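Local coordinates for protein alpha-ketoglutarate-dependent non-heme iron oxygenase EasH (Aspergillus japonicus, PDB 5M0T) that probably uses iron(II), 2-oxoglutarate and dioxygen to carry out an oxidation step in the biosynthesis of the ergot alkaloid cycloclavine, at residues M229-C232 against Q233-P236; T252-A255 against Q256-G260; A23-Q26 against V27-D31; D136-P139 against I140-T143. All coordinates share one frame; numbering follows the deposited sequence.

Contact 1: residues M229-C232 against Q233-P236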
# COMPACT_ATOMS: atom_id res chain seq x y z
N MET A 229 -4.65 12.37 1.45
CA MET A 229 -3.83 11.82 0.36
C MET A 229 -2.58 11.20 0.96
O MET A 229 -2.09 11.64 2.00
CB MET A 229 -3.44 12.91 -0.65
CG MET A 229 -4.62 13.67 -1.21
SD MET A 229 -5.86 12.63 -1.99
CE MET A 229 -4.95 11.98 -3.38
N GLN A 230 -2.06 10.20 0.26
CA GLN A 230 -0.97 9.39 0.77
C GLN A 230 0.00 8.98 -0.32
O GLN A 230 -0.38 8.77 -1.46
CB GLN A 230 -1.60 8.17 1.43
CG GLN A 230 -0.67 7.05 1.87
CD GLN A 230 -1.41 6.09 2.78
OE1 GLN A 230 -1.85 6.46 3.87
NE2 GLN A 230 -1.59 4.87 2.33
N SER A 231 1.27 8.88 0.07
CA SER A 231 2.32 8.26 -0.75
C SER A 231 1.89 6.89 -1.32
O SER A 231 1.46 6.02 -0.56
CB SER A 231 3.60 8.11 0.10
OG SER A 231 4.55 7.29 -0.53
N CYS A 232 2.06 6.70 -2.62
CA CYS A 232 1.54 5.50 -3.29
C CYS A 232 2.15 4.17 -2.82
O CYS A 232 1.52 3.12 -3.00
CB CYS A 232 1.65 5.62 -4.80
SG CYS A 232 3.35 5.57 -5.41
N GLN A 233 3.35 4.21 -2.24
CA GLN A 233 4.00 3.00 -1.69
C GLN A 233 3.24 2.40 -0.48
O GLN A 233 3.46 1.23 -0.16
CB GLN A 233 5.45 3.26 -1.30
CG GLN A 233 5.63 4.09 -0.03
CD GLN A 233 7.07 4.56 0.17
OE1 GLN A 233 8.01 3.77 0.10
NE2 GLN A 233 7.25 5.86 0.43
N PHE A 234 2.39 3.19 0.18
CA PHE A 234 1.59 2.72 1.33
C PHE A 234 0.15 2.37 0.96
O PHE A 234 -0.55 3.14 0.27
CB PHE A 234 1.59 3.74 2.47
CG PHE A 234 2.96 4.07 2.97
CD1 PHE A 234 3.72 3.10 3.60
CD2 PHE A 234 3.52 5.34 2.78
CE1 PHE A 234 5.01 3.39 4.06
CE2 PHE A 234 4.80 5.64 3.23
CZ PHE A 234 5.54 4.66 3.88
N THR A 235 -0.28 1.21 1.45
CA THR A 235 -1.62 0.70 1.23
C THR A 235 -2.67 1.70 1.73
O THR A 235 -2.56 2.22 2.84
CB THR A 235 -1.80 -0.66 1.95
OG1 THR A 235 -0.77 -1.57 1.54
CG2 THR A 235 -3.16 -1.26 1.64
N PRO A 236 -3.68 2.00 0.90
CA PRO A 236 -4.79 2.83 1.35
C PRO A 236 -5.63 2.23 2.50
O PRO A 236 -5.84 1.01 2.56
CB PRO A 236 -5.66 2.95 0.10
CG PRO A 236 -4.72 2.77 -1.04
CD PRO A 236 -3.74 1.76 -0.55
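Gln230 and Ser231 meet Phe234 and Thr235 where strand 222-231 of the main sheet ends in a type I beta turn, Ser231 to Phe234. The turn is closed by Phe234 N and Ser231 O, 3.1 Å apart. The amide of Gln230 holds the chain beyond the turn. Gln230 NE2 donates to Thr235 O at 2.9 Å. This oxygen lies in the Gln230 amide plane, but NE2 stands above the plane of the Thr235 carbonyl. A second, weak bond runs from Gln230 NE2 to Phe234 O. With CG anti to the backbone N (chi1 172°) and the chain extended, the amide spans the gap. Gln230 OE1 has a weak bond to Thr115, which helps to fix the amide's rotation.

The Gln230 amide stands nearly perpendicular to the Phe234 ring (88°), and Gln230 NE2 is 3.4 Å from Phe234 CB. Gln233 CG sits over the centre of one face of the Phe234 ring, 3.6 Å above its plane. The polar ends turn elsewhere: Ser231 OG to Ser109, Gln233 OE1 to Ile140 N of the second subunit, and Thr235 OG1 to Cys232 O of that subunit. Beside the ring, Ser231 CB approaches Phe234 CD2 obliquely at 3.9 Å.

Contact 2: residues T252-A255 against Q256-G260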
# COMPACT_ATOMS: atom_id res chain seq x y z
N THR A 252 -12.49 10.96 -14.49
CA THR A 252 -11.33 11.29 -15.32
C THR A 252 -10.22 10.30 -14.97
O THR A 252 -10.18 9.79 -13.83
CB THR A 252 -10.80 12.70 -15.05
OG1 THR A 252 -10.33 12.78 -13.68
CG2 THR A 252 -11.88 13.77 -15.31
N PRO A 253 -9.29 10.04 -15.91
CA PRO A 253 -8.12 9.20 -15.63
C PRO A 253 -7.39 9.55 -14.32
O PRO A 253 -7.01 8.65 -13.58
CB PRO A 253 -7.20 9.46 -16.83
CG PRO A 253 -8.14 9.80 -17.95
CD PRO A 253 -9.32 10.48 -17.32
N LEU A 254 -7.21 10.84 -14.05
CA LEU A 254 -6.52 11.31 -12.86
C LEU A 254 -7.31 10.97 -11.59
O LEU A 254 -6.71 10.55 -10.61
CB LEU A 254 -6.28 12.83 -12.93
CG LEU A 254 -5.67 13.53 -11.71
CD1 LEU A 254 -4.34 12.91 -11.34
CD2 LEU A 254 -5.51 15.02 -12.01
N ALA A 255 -8.62 11.18 -11.61
CA ALA A 255 -9.48 10.79 -10.49
C ALA A 255 -9.49 9.27 -10.29
O ALA A 255 -9.44 8.80 -9.15
CB ALA A 255 -10.89 11.33 -10.65
N GLN A 256 -9.51 8.52 -11.39
CA GLN A 256 -9.41 7.04 -11.33
C GLN A 256 -8.14 6.58 -10.61
O GLN A 256 -8.18 5.65 -9.81
CB GLN A 256 -9.46 6.42 -12.73
CG GLN A 256 -10.79 6.56 -13.44
CD GLN A 256 -10.81 5.87 -14.79
OE1 GLN A 256 -9.78 5.72 -15.44
NE2 GLN A 256 -11.99 5.42 -15.21
N LYS A 257 -7.03 7.25 -10.90
CA LYS A 257 -5.76 6.95 -10.29
C LYS A 257 -5.76 7.22 -8.78
O LYS A 257 -5.13 6.48 -8.04
CB LYS A 257 -4.66 7.77 -10.95
CG LYS A 257 -3.25 7.42 -10.54
CD LYS A 257 -2.27 8.21 -11.40
CE LYS A 257 -0.85 8.05 -10.90
NZ LYS A 257 0.10 8.97 -11.59
N MET A 258 -6.44 8.28 -8.35
CA MET A 258 -6.55 8.62 -6.93
C MET A 258 -7.32 7.56 -6.13
O MET A 258 -6.94 7.24 -5.02
CB MET A 258 -7.24 9.98 -6.72
CG MET A 258 -6.53 11.20 -7.29
SD MET A 258 -4.84 11.32 -6.73
CE MET A 258 -3.95 10.54 -8.08
N VAL A 259 -8.38 7.02 -6.72
CA VAL A 259 -9.23 6.05 -6.05
C VAL A 259 -8.82 4.59 -6.25
O VAL A 259 -9.61 3.68 -5.98
CB VAL A 259 -10.73 6.27 -6.40
CG1 VAL A 259 -11.15 7.71 -6.11
CG2 VAL A 259 -11.05 5.90 -7.85
N GLY A 260 -7.60 4.34 -6.73
CA GLY A 260 -7.02 3.00 -6.73
C GLY A 260 -7.38 2.09 -7.89
O GLY A 260 -7.38 0.87 -7.73
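Gln256 begins the second half of the short helix 253-258, and its backbone meets Thr252 one turn back. Gln256 N donates to Thr252 O at 2.8 Å, with an N-H...O angle of 166°. Thr252 is the N-cap. Thr252 OG1 accepts from Ala255 N at 3.1 Å and also bonds to Asn93, so the first turn is tied to a neighbouring loop. Gln256 CG lies beside the backbone N (chi1 -67°), which brings it to 3.3 Å from Thr252 O. The extended chain carries the amide to other partners: OE1 to Arg262, and NE2 to Lys286 O and Val248 O.

Lys257 N bonds to Pro253 O at 3.0 Å. Lys257 CB packs against Leu254 O, and the extended chain then leads away to a salt bridge with Asp111.

Met258 N bonds to Leu254 O at 3.2 Å. Its side chain bends at chi2 and chi3, so it folds back over the preceding turn. Met258 CG comes to 3.4 Å from Leu254 O, and Met258 CE meets Leu254 CD1 at 4.0 Å. The two side chains cross at a slant, and both touch His98 of helix 95-105.

Val259 N bonds to Ala255 O at 3.2 Å, and both methyls of Val259 lie near that oxygen. Val259 is the first residue to leave helical angles, and Gly260 follows with positive phi.

The short helix is thus held by backbone bonds and one cap. The polar ends of Gln256 and Lys257 tie it to Arg262, Lys286, Val248 and Asp111, while the apolar Leu254 and Met258 join it to helix 95-105.

Contact 3: residues A23-Q26 against V27-D31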
# COMPACT_ATOMS: atom_id res chain seq x y z
N ALA A 23 3.12 29.06 -2.36
CA ALA A 23 2.99 29.83 -1.14
C ALA A 23 2.39 28.99 -0.02
O ALA A 23 2.84 29.08 1.11
CB ALA A 23 2.15 31.07 -1.39
N ILE A 24 1.41 28.17 -0.34
CA ILE A 24 0.78 27.29 0.65
C ILE A 24 1.75 26.19 1.10
O ILE A 24 1.83 25.88 2.31
CB ILE A 24 -0.54 26.69 0.10
CG1 ILE A 24 -1.55 27.82 -0.09
CG2 ILE A 24 -1.11 25.64 1.06
CD1 ILE A 24 -2.77 27.47 -0.91
N PHE A 25 2.50 25.63 0.15
CA PHE A 25 3.47 24.61 0.47
C PHE A 25 4.57 25.11 1.39
O PHE A 25 5.05 24.35 2.24
CB PHE A 25 4.09 23.97 -0.77
CG PHE A 25 4.95 22.77 -0.44
CD1 PHE A 25 4.36 21.61 0.07
CD2 PHE A 25 6.33 22.80 -0.60
CE1 PHE A 25 5.12 20.51 0.40
CE2 PHE A 25 7.11 21.70 -0.28
CZ PHE A 25 6.51 20.55 0.23
N GLN A 26 4.96 26.37 1.25
CA GLN A 26 6.01 26.96 2.07
C GLN A 26 5.60 27.03 3.56
O GLN A 26 6.38 26.64 4.42
CB GLN A 26 6.38 28.34 1.56
CG GLN A 26 7.63 28.91 2.18
CD GLN A 26 7.98 30.29 1.62
OE1 GLN A 26 7.89 30.53 0.41
NE2 GLN A 26 8.40 31.19 2.49
N VAL A 27 4.39 27.53 3.83
CA VAL A 27 3.88 27.56 5.21
C VAL A 27 3.76 26.14 5.78
O VAL A 27 4.05 25.91 6.95
CB VAL A 27 2.52 28.30 5.33
CG1 VAL A 27 2.04 28.30 6.78
CG2 VAL A 27 2.63 29.73 4.83
N LEU A 28 3.34 25.19 4.94
CA LEU A 28 3.24 23.78 5.33
C LEU A 28 4.59 23.19 5.75
O LEU A 28 4.67 22.50 6.75
CB LEU A 28 2.62 22.96 4.19
CG LEU A 28 2.23 21.52 4.51
CD1 LEU A 28 1.08 21.50 5.50
CD2 LEU A 28 1.85 20.76 3.24
N GLN A 29 5.65 23.48 5.00
CA GLN A 29 7.02 23.08 5.37
C GLN A 29 7.49 23.69 6.69
O GLN A 29 8.11 23.02 7.51
CB GLN A 29 8.03 23.51 4.31
CG GLN A 29 7.97 22.73 3.03
CD GLN A 29 9.03 23.19 2.05
OE1 GLN A 29 9.16 24.38 1.76
NE2 GLN A 29 9.81 22.26 1.53
N GLU A 30 7.24 24.99 6.85
CA GLU A 30 7.69 25.71 8.03
C GLU A 30 6.88 25.36 9.29
O GLU A 30 7.47 25.23 10.36
CB GLU A 30 7.64 27.22 7.76
CG GLU A 30 8.66 27.64 6.69
CD GLU A 30 8.49 29.06 6.16
OE1 GLU A 30 7.49 29.75 6.49
OE2 GLU A 30 9.37 29.50 5.39
N ASP A 31 5.56 25.22 9.16
CA ASP A 31 4.63 25.10 10.30
C ASP A 31 3.97 23.72 10.46
O ASP A 31 3.48 23.40 11.53
CB ASP A 31 3.53 26.16 10.19
CG ASP A 31 4.04 27.59 10.40
OD1 ASP A 31 5.26 27.83 10.48
OD2 ASP A 31 3.20 28.50 10.47
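Helix 21-31 is the crossover of a beta-alpha-beta unit between the parallel strands 14-16 and 33-37, and Phe25 and Gln26 meet Gln29 and Glu30 one turn on. Backbone i to i+4 bonds support the turn: Leu28 N to Ile24 O, Gln29 N to Phe25 O at 3.0 Å, and Glu30 N to Gln26 O. The one from Val27 N to Ala23 O is long and weak.

Phe25 meets two side chains of the next turn, both from the same side of its ring. Gln29 CG sits over that face of the Phe25 ring in a CH-pi contact, 4.0 Å from the centroid and 28° off the normal. Gln29 NE2 reaches Phe25 CE2 at 3.3 Å, with amide and ring planes 36° apart. Gln29 CG is beside its backbone N (chi1 -72°), which folds the chain back onto the ring. Leu28 CD2 comes obliquely to Phe25 CD1 at 4.1 Å.

Gln26 and Glu30 run side by side in the same direction. Gln26 NE2 gives a weak bond to Glu30 OE2 at 3.5 Å. Glu30 OE1 forms a salt bridge with Arg13.

Ile24 and Leu28 pack on Leu203 of the sheet. The helix is therefore amphipathic: its apolar side faces the sheet, while Gln26, Gln29 and Glu30 form an exposed polar side. There the carboxylate's firmer partner is Arg13, which probably favours the charged form, and the Gln26 amide adds little.

Contact 4: residues D136-P139 against I140-T143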
# COMPACT_ATOMS: atom_id res chain seq x y z
N ASP A 136 0.79 7.73 12.21
CA ASP A 136 0.83 6.57 13.12
C ASP A 136 -0.11 5.43 12.71
O ASP A 136 -0.08 4.38 13.30
CB ASP A 136 0.63 7.01 14.58
CG ASP A 136 1.83 7.78 15.13
OD1 ASP A 136 2.98 7.35 14.91
OD2 ASP A 136 1.63 8.80 15.82
N GLY A 137 -0.93 5.64 11.67
CA GLY A 137 -1.63 4.55 11.00
C GLY A 137 -0.74 3.62 10.19
O GLY A 137 -1.18 2.54 9.80
N ILE A 138 0.50 4.03 9.90
CA ILE A 138 1.47 3.25 9.14
C ILE A 138 2.63 2.85 10.07
O ILE A 138 3.34 3.72 10.56
CB ILE A 138 2.03 4.09 7.99
CG1 ILE A 138 0.91 4.55 7.04
CG2 ILE A 138 3.13 3.34 7.24
CD1 ILE A 138 1.34 5.71 6.16
N PRO A 139 2.84 1.53 10.31
CA PRO A 139 3.84 1.14 11.34
C PRO A 139 5.30 1.60 11.10
O PRO A 139 5.97 1.98 12.05
CB PRO A 139 3.76 -0.39 11.35
CG PRO A 139 2.40 -0.70 10.85
CD PRO A 139 2.05 0.38 9.86
N ILE A 140 5.79 1.54 9.87
CA ILE A 140 7.14 2.03 9.58
C ILE A 140 7.29 3.53 9.90
O ILE A 140 8.34 3.94 10.36
CB ILE A 140 7.59 1.71 8.13
CG1 ILE A 140 9.05 2.09 7.86
CG2 ILE A 140 6.74 2.44 7.09
CD1 ILE A 140 10.05 1.60 8.88
N CYS A 141 6.25 4.33 9.70
CA CYS A 141 6.30 5.76 10.04
C CYS A 141 6.31 6.03 11.56
O CYS A 141 6.93 6.98 12.01
CB CYS A 141 5.13 6.52 9.41
SG CYS A 141 5.14 6.60 7.61
N THR A 142 5.62 5.19 12.32
CA THR A 142 5.67 5.24 13.78
C THR A 142 7.06 4.94 14.29
O THR A 142 7.53 5.58 15.22
CB THR A 142 4.67 4.24 14.39
OG1 THR A 142 3.35 4.58 13.95
CG2 THR A 142 4.70 4.25 15.92
N THR A 143 7.72 3.97 13.69
CA THR A 143 9.09 3.59 14.08
C THR A 143 10.10 4.71 13.82
O THR A 143 10.97 4.98 14.65
CB THR A 143 9.51 2.33 13.31
OG1 THR A 143 8.63 1.26 13.68
CG2 THR A 143 10.97 1.94 13.60
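Thr142 turns back from helix 139-144 to meet Asp136, which lies in the short 3-10 segment before it. Asp136 leaves its backbone with CG beside N (chi1 -70°), which brings the carboxylate towards the helix. Asp136 CB and CG are each 3.7 Å from Thr142 OG1. At the tip, Asp136 OD1 accepts from Thr142 OG1 at 3.0 Å, using the anti lone pair. The two side chains cross at about a right angle, and OD1 also has Thr142 CB close by.

The first helical turn is built on two carbonyls. Ile138, at the N-cap, offers its O to Thr142 N at 3.2 Å and weakly to Cys141 N. Pro139 O takes two bonds, from Thr143 N at 3.1 Å and Thr143 OG1 at 3.2 Å. They arrive from opposite faces of the carbonyl plane. Thr143 therefore binds Pro139 O one turn back with both its N-H and its hydroxyl.

On the apolar side, Ile138 CG2 touches Ile140 CG2 at 3.7 Å and Cys141 SG at 3.8 Å. Ile140 N bonds to Gln233 OE1 of the second subunit.

Pro139 is the first residue of the helix, where it has no N-H to leave without an acceptor. The arrangement is that of a helix start following the iron-binding residues His132 and Glu134, the HxE part of the facial triad of this cupin-fold oxygenase family.

Contacts 1 and 4 touch: Phe234 CE1 is 3.6 Å from Ile140 CG2 and 3.7 Å from Ile138 CG2. Both contacts also meet the second subunit. Contact 2 joins contact 1 on another side, where Met229 CE lies 3.4 Å from Met258 SD. Contact 3 stands apart, its centre about 21 Å from that of contact 1, and the nearest atoms of the two are about 10 Å apart. None of the four contains an iron ligand. Contact 4 is near the site, with the Asp136 side chain about 9 Å from the iron and about 10 Å from 2-oxoglutarate. The Gln230 side chain of contact 1 is about 12 Å from the iron. The side chain of Leu28 in contact 3 is about 14 Å from the iron.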